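Local coordinates for response regulator receiver protein (Sinorhizobium medicae, PDB 2RDM) that probably acts as a phosphorylation-dependent signalling receiver of the CheY-like response regulator family, in a two-component pathway whose output is not known, at residues R59-R71 against Y84-V98. The protein carries 1 engineered substitution. Numbering follows the deposited sequence.
Sequences RFCQPPDGWQVAR and YISGHAALEWASNGV. With GOL (glycerol), chain D.
On one side of the receiver-domain sheet, Trp67 of helix 66-76 fills the angle between strand 82-86 and the short helix 93-96. With CG anti to its carbonyl carbon (chi1 -51°), its indole reaches across to Asn96, whose CB stands 3.6 Å from the centroid of the Trp67 five-membered ring in a CH-pi contact. The edge of the six-membered ring is directed at the face of Tyr84, an inclined edge-to-face pair with planes at 57°. Helix 66-76 is the crossover of the beta-alpha-beta unit linking strands 53-57 and 82-86; it runs antiparallel to the latter, and Ala70 CB lies obliquely against the phenol end of Tyr84, 3.6 Å from CE1. Tyr84 OH accepts from Val98 N (3.0 Å) and donates to a water that in turn donates to Trp67 O and Asn96 O. Were Tyr84 replaced by an alanine, the Trp67 edge would probably lose its facing ring and Val98 N its acceptor. Arg71 NH1 bonds Ser95 O of a second subunit. Arg59 NH2 and Glu92 OE2, 3.7 Å apart, form a long salt bridge, the oxygen well out of the guanidinium plane. Ile85 packs on Asp57, the probable phosphorylation site; a glycerol, probably from the crystallisation liquor, accepts from Arg59 N at its O2 and donates from O3 to Ile85 O.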
ATOM      1  N   ARG A  59       1.257  21.544  18.440  1.00 40.47           N
ATOM      2  CA  ARG A  59       1.344  22.861  19.060  1.00 47.32           C
ATOM      3  C   ARG A  59       2.247  22.832  20.286  1.00 42.97           C
ATOM      4  O   ARG A  59       2.135  21.946  21.130  1.00 45.54           O
ATOM      5  CB  ARG A  59      -0.047  23.366  19.465  1.00 49.13           C
ATOM      6  CG  ARG A  59      -1.091  23.348  18.363  1.00 59.43           C
ATOM      7  CD  ARG A  59      -2.475  23.644  18.929  1.00 62.04           C
ATOM      8  NE  ARG A  59      -3.549  23.332  17.985  1.00 77.65           N
ATOM      9  CZ  ARG A  59      -4.232  24.237  17.284  1.00 85.38           C
ATOM     10  NH1 ARG A  59      -3.967  25.534  17.406  1.00 88.08           N
ATOM     11  NH2 ARG A  59      -5.191  23.842  16.454  1.00 88.07           N
ATOM     12  N   PHE A  60       3.146  23.806  20.375  1.00 39.74           N
ATOM     13  CA  PHE A  60       3.917  24.030  21.585  1.00 37.94           C
ATOM     14  C   PHE A  60       3.510  25.384  22.156  1.00 43.93           C
ATOM     15  O   PHE A  60       2.634  26.040  21.590  1.00 44.49           O
ATOM     16  CB  PHE A  60       5.404  23.953  21.275  1.00 35.03           C
ATOM     17  CG  PHE A  60       5.841  22.583  20.799  1.00 36.23           C
ATOM     18  CD1 PHE A  60       6.006  21.542  21.713  1.00 35.29           C
ATOM     19  CD2 PHE A  60       6.048  22.332  19.445  1.00 36.94           C
ATOM     20  CE1 PHE A  60       6.398  20.271  21.285  1.00 40.18           C
ATOM     21  CE2 PHE A  60       6.441  21.059  19.008  1.00 32.04           C
ATOM     22  CZ  PHE A  60       6.611  20.037  19.927  1.00 32.13           C
ATOM     23  N   CYS A  61       4.114  25.789  23.276  1.00 47.84           N
ATOM     24  CA  CYS A  61       3.789  27.084  23.900  1.00 53.36           C
ATOM     25  C   CYS A  61       4.079  28.229  22.934  1.00 53.10           C
ATOM     26  O   CYS A  61       3.282  29.163  22.811  1.00 53.57           O
ATOM     27  CB  CYS A  61       4.564  27.286  25.205  1.00 55.00           C
ATOM     28  SG  CYS A  61       4.192  26.078  26.496  1.00 68.26           S
ATOM     29  N   GLN A  62       5.216  28.116  22.245  1.00 51.22           N
ATOM     30  CA  GLN A  62       5.653  29.104  21.263  0.50 52.43           C
ATOM     31  C   GLN A  62       6.093  28.408  19.969  1.00 53.63           C
ATOM     32  O   GLN A  62       6.450  27.223  19.996  1.00 47.49           O
ATOM     33  CB  GLN A  62       6.808  29.940  21.834  0.50 54.13           C
ATOM     34  CG  GLN A  62       6.409  30.940  22.929  0.50 54.42           C
ATOM     35  CD  GLN A  62       5.432  31.999  22.443  0.50 52.15           C
ATOM     36  OE1 GLN A  62       5.607  32.580  21.374  0.50 54.22           O
ATOM     37  NE2 GLN A  62       4.397  32.255  23.236  0.50 48.07           N
ATOM     38  N   PRO A  63       6.048  29.133  18.818  1.00 54.08           N
ATOM     39  CA  PRO A  63       6.678  28.604  17.594  1.00 52.22           C
ATOM     40  C   PRO A  63       8.175  28.344  17.798  1.00 46.36           C
ATOM     41  O   PRO A  63       8.774  28.976  18.659  1.00 51.46           O
ATOM     42  CB  PRO A  63       6.480  29.740  16.582  1.00 54.94           C
ATOM     43  CG  PRO A  63       5.266  30.453  17.057  1.00 58.32           C
ATOM     44  CD  PRO A  63       5.364  30.419  18.552  1.00 56.60           C
ATOM     45  N   PRO A  64       8.788  27.430  17.017  1.00 41.95           N
ATOM     46  CA  PRO A  64       8.288  26.628  15.887  1.00 40.59           C
ATOM     47  C   PRO A  64       7.354  25.485  16.282  1.00 36.20           C
ATOM     48  O   PRO A  64       7.537  24.870  17.336  1.00 39.34           O
ATOM     49  CB  PRO A  64       9.568  26.077  15.237  1.00 39.15           C
ATOM     50  CG  PRO A  64      10.585  26.113  16.300  1.00 43.61           C
ATOM     51  CD  PRO A  64      10.213  27.169  17.290  1.00 40.56           C
ATOM     52  N   ASP A  65       6.356  25.231  15.437  1.00 32.97           N
ATOM     53  CA  ASP A  65       5.399  24.170  15.685  1.00 34.37           C
ATOM     54  C   ASP A  65       5.914  22.793  15.235  1.00 32.47           C
ATOM     55  O   ASP A  65       7.013  22.673  14.667  1.00 29.91           O
ATOM     56  CB  ASP A  65       4.040  24.511  15.049  1.00 35.84           C
ATOM     57  CG  ASP A  65       4.095  24.626  13.524  1.00 39.40           C
ATOM     58  OD1 ASP A  65       4.897  23.926  12.862  1.00 36.84           O
ATOM     59  OD2 ASP A  65       3.301  25.418  12.975  1.00 40.72           O
ATOM     60  N   GLY A  66       5.106  21.763  15.479  1.00 30.63           N
ATOM     61  CA  GLY A  66       5.470  20.396  15.126  1.00 32.12           C
ATOM     62  C   GLY A  66       5.583  20.122  13.639  1.00 33.69           C
ATOM     63  O   GLY A  66       6.357  19.241  13.222  1.00 28.76           O
ATOM     64  N   TRP A  67       4.821  20.866  12.837  1.00 28.47           N
ATOM     65  CA  TRP A  67       4.928  20.766  11.376  1.00 30.59           C
ATOM     66  C   TRP A  67       6.339  21.148  10.942  1.00 31.44           C
ATOM     67  O   TRP A  67       6.956  20.476  10.102  1.00 29.45           O
ATOM     68  CB  TRP A  67       3.911  21.662  10.658  1.00 29.85           C
ATOM     69  CG  TRP A  67       2.478  21.525  11.114  1.00 30.20           C
ATOM     70  CD1 TRP A  67       1.672  22.523  11.597  1.00 32.84           C
ATOM     71  CD2 TRP A  67       1.684  20.337  11.109  1.00 30.71           C
ATOM     72  NE1 TRP A  67       0.425  22.020  11.888  1.00 28.43           N
ATOM     73  CE2 TRP A  67       0.409  20.679  11.592  1.00 29.13           C
ATOM     74  CE3 TRP A  67       1.922  19.012  10.725  1.00 23.35           C
ATOM     75  CZ2 TRP A  67      -0.616  19.745  11.723  1.00 34.17           C
ATOM     76  CZ3 TRP A  67       0.916  18.084  10.870  1.00 23.19           C
ATOM     77  CH2 TRP A  67      -0.352  18.457  11.358  1.00 30.49           C
ATOM     78  N   GLN A  68       6.853  22.208  11.564  1.00 30.09           N
ATOM     79  CA  GLN A  68       8.193  22.683  11.254  0.50 30.51           C
ATOM     80  C   GLN A  68       9.274  21.739  11.775  1.00 29.91           C
ATOM     81  O   GLN A  68      10.304  21.532  11.104  1.00 33.38           O
ATOM     82  CB  GLN A  68       8.401  24.110  11.753  0.50 31.56           C
ATOM     83  CG  GLN A  68       9.655  24.783  11.208  0.50 37.18           C
ATOM     84  CD  GLN A  68       9.934  24.496   9.730  0.50 35.62           C
ATOM     85  OE1 GLN A  68       9.079  24.687   8.862  0.50 31.21           O
ATOM     86  NE2 GLN A  68      11.152  24.064   9.442  0.50 32.18           N
ATOM     87  N   VAL A  69       9.025  21.119  12.934  1.00 27.31           N
ATOM     88  CA  VAL A  69       9.942  20.103  13.490  1.00 31.43           C
ATOM     89  C   VAL A  69      10.140  18.976  12.479  1.00 31.58           C
ATOM     90  O   VAL A  69      11.276  18.567  12.201  1.00 27.72           O
ATOM     91  CB  VAL A  69       9.435  19.494  14.840  1.00 30.34           C
ATOM     92  CG1 VAL A  69      10.365  18.356  15.307  1.00 26.41           C
ATOM     93  CG2 VAL A  69       9.377  20.561  15.917  1.00 28.83           C
ATOM     94  N   ALA A  70       9.029  18.502  11.915  1.00 27.84           N
ATOM     95  CA  ALA A  70       9.079  17.390  10.956  1.00 28.76           C
ATOM     96  C   ALA A  70       9.836  17.743   9.667  1.00 29.38           C
ATOM     97  O   ALA A  70      10.557  16.905   9.114  1.00 29.89           O
ATOM     98  CB  ALA A  70       7.666  16.902  10.653  1.00 25.35           C
ATOM     99  N   ARG A  71       9.683  18.982   9.201  1.00 28.36           N
ATOM    100  CA  ARG A  71      10.383  19.459   8.007  1.00 28.19           C
ATOM    101  C   ARG A  71      11.879  19.438   8.229  1.00 33.06           C
ATOM    102  O   ARG A  71      12.619  18.952   7.373  1.00 31.06           O
ATOM    103  CB  ARG A  71       9.924  20.859   7.604  1.00 31.57           C
ATOM    104  CG  ARG A  71       8.464  20.897   7.254  1.00 30.75           C
ATOM    105  CD  ARG A  71       8.067  22.075   6.369  1.00 39.71           C
ATOM    106  NE  ARG A  71       6.644  22.342   6.561  1.00 38.21           N
ATOM    107  CZ  ARG A  71       5.668  21.617   6.019  1.00 47.28           C
ATOM    108  NH1 ARG A  71       5.958  20.584   5.214  1.00 36.95           N
ATOM    109  NH2 ARG A  71       4.403  21.929   6.280  1.00 45.94           N
ATOM    110  N   TYR A  84       3.044  12.453  14.332  1.00 26.11           N
ATOM    111  CA  TYR A  84       2.519  13.643  14.996  1.00 27.11           C
ATOM    112  C   TYR A  84       1.519  13.253  16.065  1.00 29.27           C
ATOM    113  O   TYR A  84       0.752  12.309  15.888  1.00 27.93           O
ATOM    114  CB  TYR A  84       1.807  14.546  14.002  1.00 27.57           C
ATOM    115  CG  TYR A  84       2.609  15.002  12.790  1.00 28.42           C
ATOM    116  CD1 TYR A  84       3.553  16.031  12.893  1.00 29.20           C
ATOM    117  CD2 TYR A  84       2.406  14.413  11.539  1.00 28.58           C
ATOM    118  CE1 TYR A  84       4.261  16.463  11.780  1.00 32.64           C
ATOM    119  CE2 TYR A  84       3.111  14.837  10.414  1.00 25.30           C
ATOM    120  CZ  TYR A  84       4.056  15.838  10.548  1.00 21.03           C
ATOM    121  OH  TYR A  84       4.708  16.284   9.449  1.00 25.08           O
ATOM    122  N   ILE A  85       1.478  14.019  17.156  0.50 26.78           N
ATOM    123  CA  ILE A  85       0.546  13.769  18.258  0.50 29.71           C
ATOM    124  C   ILE A  85      -0.268  15.038  18.496  0.50 25.66           C
ATOM    125  O   ILE A  85       0.299  16.058  18.879  0.50 18.66           O
ATOM    126  CB  ILE A  85       1.291  13.408  19.574  0.50 33.97           C
ATOM    127  CG1 ILE A  85       2.213  12.192  19.406  0.50 30.70           C
ATOM    128  CG2 ILE A  85       0.313  13.228  20.733  0.50 37.08           C
ATOM    129  CD1 ILE A  85       1.580  10.941  18.880  0.50 31.91           C
ATOM    130  N   SER A  86      -1.565  14.902  18.331  1.00 33.41           N
ATOM    131  CA  SER A  86      -2.411  16.050  18.441  1.00 38.06           C
ATOM    132  C   SER A  86      -3.593  15.888  19.301  1.00 43.28           C
ATOM    133  O   SER A  86      -4.104  14.834  19.453  1.00 43.86           O
ATOM    134  CB  SER A  86      -2.832  16.526  17.098  1.00 42.28           C
ATOM    135  OG  SER A  86      -3.940  15.812  16.690  1.00 56.32           O
ATOM    136  N   GLY A  87      -4.039  16.995  19.886  1.00 51.43           N
ATOM    137  CA  GLY A  87      -5.246  16.998  20.692  1.00 63.41           C
ATOM    138  C   GLY A  87      -6.506  17.034  19.849  1.00 71.18           C
ATOM    139  O   GLY A  87      -7.354  16.145  19.944  1.00 75.75           O
ATOM    140  N   HIS A  88      -6.629  18.065  19.021  1.00 77.31           N
ATOM    141  CA  HIS A  88      -7.905  18.405  18.404  1.00 83.72           C
ATOM    142  C   HIS A  88      -7.840  18.260  16.886  1.00 84.40           C
ATOM    143  O   HIS A  88      -8.314  17.271  16.328  1.00 85.28           O
ATOM    144  CB  HIS A  88      -8.319  19.829  18.778  1.00 85.57           C
ATOM    145  CG  HIS A  88      -8.508  20.036  20.249  1.00 91.87           C
ATOM    146  ND1 HIS A  88      -9.690  19.742  20.896  1.00 94.11           N
ATOM    147  CD2 HIS A  88      -7.667  20.508  21.200  1.00 93.24           C
ATOM    148  CE1 HIS A  88      -9.568  20.024  22.180  1.00 94.53           C
ATOM    149  NE2 HIS A  88      -8.350  20.490  22.391  1.00 95.13           N
ATOM    150  N   ALA A  89      -7.251  19.252  16.228  1.00 84.96           N
ATOM    151  CA  ALA A  89      -7.359  19.380  14.779  1.00 84.43           C
ATOM    152  C   ALA A  89      -6.316  18.524  14.070  1.00 83.95           C
ATOM    153  O   ALA A  89      -5.124  18.833  14.095  1.00 83.26           O
ATOM    154  CB  ALA A  89      -7.224  20.837  14.364  1.00 85.04           C
ATOM    155  N   ALA A  90      -6.771  17.447  13.439  1.00 82.11           N
ATOM    156  CA  ALA A  90      -5.890  16.551  12.743  1.00 79.37           C
ATOM    157  C   ALA A  90      -6.015  16.813  11.273  1.00 77.38           C
ATOM    158  O   ALA A  90      -5.197  16.379  10.506  1.00 79.24           O
ATOM    159  CB  ALA A  90      -6.208  15.117  13.085  1.00 77.31           C
ATOM    160  N   LEU A  91      -7.044  17.564  10.887  1.00 74.65           N
ATOM    161  CA  LEU A  91      -7.323  17.834   9.471  1.00 66.88           C
ATOM    162  C   LEU A  91      -6.263  18.751   8.862  1.00 58.96           C
ATOM    163  O   LEU A  91      -6.081  18.772   7.645  1.00 61.16           O
ATOM    164  CB  LEU A  91      -8.734  18.410   9.280  1.00 68.65           C
ATOM    165  CG  LEU A  91      -9.411  18.274   7.905  1.00 68.66           C
ATOM    166  CD1 LEU A  91      -9.546  16.815   7.456  1.00 67.07           C
ATOM    167  CD2 LEU A  91     -10.771  18.955   7.914  1.00 69.16           C
ATOM    168  N   GLU A  92      -5.557  19.487   9.722  1.00 49.35           N
ATOM    169  CA  GLU A  92      -4.408  20.307   9.332  1.00 44.64           C
ATOM    170  C   GLU A  92      -3.249  19.457   8.792  1.00 33.68           C
ATOM    171  O   GLU A  92      -2.401  19.963   8.067  1.00 37.64           O
ATOM    172  CB  GLU A  92      -3.905  21.126  10.519  1.00 46.16           C
ATOM    173  CG  GLU A  92      -4.988  21.902  11.256  1.00 63.16           C
ATOM    174  CD  GLU A  92      -4.507  22.442  12.588  1.00 72.76           C
ATOM    175  OE1 GLU A  92      -3.949  21.660  13.394  1.00 75.86           O
ATOM    176  OE2 GLU A  92      -4.690  23.653  12.833  1.00 82.64           O
ATOM    177  N   TRP A  93      -3.221  18.178   9.157  1.00 32.47           N
ATOM    178  CA  TRP A  93      -2.225  17.232   8.617  1.00 30.55           C
ATOM    179  C   TRP A  93      -2.308  17.104   7.095  1.00 32.24           C
ATOM    180  O   TRP A  93      -1.285  16.943   6.421  1.00 31.64           O
ATOM    181  CB  TRP A  93      -2.401  15.869   9.283  1.00 29.37           C
ATOM    182  CG  TRP A  93      -1.513  14.749   8.779  1.00 30.71           C
ATOM    183  CD1 TRP A  93      -0.237  14.470   9.176  1.00 29.78           C
ATOM    184  CD2 TRP A  93      -1.871  13.738   7.831  1.00 27.61           C
ATOM    185  NE1 TRP A  93       0.236  13.354   8.509  1.00 28.05           N
ATOM    186  CE2 TRP A  93      -0.748  12.887   7.678  1.00 28.44           C
ATOM    187  CE3 TRP A  93      -3.026  13.473   7.080  1.00 27.72           C
ATOM    188  CZ2 TRP A  93      -0.759  11.790   6.824  1.00 32.48           C
ATOM    189  CZ3 TRP A  93      -3.035  12.387   6.228  1.00 35.06           C
ATOM    190  CH2 TRP A  93      -1.904  11.550   6.107  1.00 31.15           C
ATOM    191  N   ALA A  94      -3.525  17.175   6.555  1.00 31.16           N
ATOM    192  CA  ALA A  94      -3.739  17.034   5.116  1.00 31.86           C
ATOM    193  C   ALA A  94      -3.012  18.109   4.311  1.00 30.36           C
ATOM    194  O   ALA A  94      -2.636  17.881   3.168  1.00 34.12           O
ATOM    195  CB  ALA A  94      -5.220  17.051   4.800  1.00 33.18           C
ATOM    196  N   SER A  95      -2.799  19.273   4.924  1.00 27.57           N
ATOM    197  CA  SER A  95      -2.094  20.363   4.271  1.00 29.38           C
ATOM    198  C   SER A  95      -0.680  20.622   4.809  1.00 31.75           C
ATOM    199  O   SER A  95       0.110  21.291   4.144  1.00 31.92           O
ATOM    200  CB  SER A  95      -2.920  21.645   4.342  1.00 35.33           C
ATOM    201  OG  SER A  95      -3.241  21.923   5.683  1.00 35.11           O
ATOM    202  N   ASN A  96      -0.358  20.092   5.989  1.00 32.34           N
ATOM    203  CA  ASN A  96       0.904  20.431   6.656  1.00 31.96           C
ATOM    204  C   ASN A  96       1.839  19.259   6.962  1.00 29.95           C
ATOM    205  O   ASN A  96       3.035  19.467   7.164  1.00 32.36           O
ATOM    206  CB  ASN A  96       0.644  21.196   7.950  1.00 31.99           C
ATOM    207  CG  ASN A  96      -0.039  22.522   7.719  1.00 38.84           C
ATOM    208  OD1 ASN A  96       0.572  23.468   7.234  1.00 39.35           O
ATOM    209  ND2 ASN A  96      -1.312  22.597   8.072  1.00 42.94           N
ATOM    210  N   GLY A  97       1.290  18.048   7.027  1.00 27.14           N
ATOM    211  CA  GLY A  97       2.091  16.852   7.331  1.00 28.95           C
ATOM    212  C   GLY A  97       3.025  16.530   6.188  1.00 26.43           C
ATOM    213  O   GLY A  97       2.762  16.898   5.050  1.00 26.99           O
ATOM    214  N   VAL A  98       4.135  15.855   6.494  1.00 30.43           N
ATOM    215  CA  VAL A  98       5.083  15.436   5.473  1.00 26.99           C
ATOM    216  C   VAL A  98       4.657  14.083   4.883  1.00 26.74           C
ATOM    217  O   VAL A  98       3.912  13.334   5.512  1.00 26.23           O
ATOM    218  CB  VAL A  98       6.548  15.349   6.033  1.00 23.30           C
ATOM    219  CG1 VAL A  98       7.078  16.733   6.384  1.00 29.71           C
ATOM    220  CG2 VAL A  98       6.644  14.418   7.238  1.00 25.62           C
TER
HETATM  221  C1  GOL D 131      -2.046  20.502  21.038  1.00 73.77           C
HETATM  222  O1  GOL D 131      -3.281  19.823  20.952  1.00 75.48           O
HETATM  223  C2  GOL D 131      -0.865  19.538  20.926  1.00 70.00           C
HETATM  224  O2  GOL D 131      -0.475  19.391  19.579  1.00 59.13           O
HETATM  225  C3  GOL D 131      -1.203  18.181  21.536  1.00 70.93           C
HETATM  226  O3  GOL D 131      -0.139  17.277  21.341  1.00 68.47           O
HETATM  227  O   HOH W   1      -4.305  19.987  18.349  1.00 75.10           O
HETATM  228  O   HOH W   2       5.191  18.716   8.788  1.00 29.89           O
HETATM  229  O   HOH W   3       4.156  19.146   4.004  1.00 33.45           O
HETATM  230  O   HOH W   4       3.332  23.875   7.913  1.00 42.45           O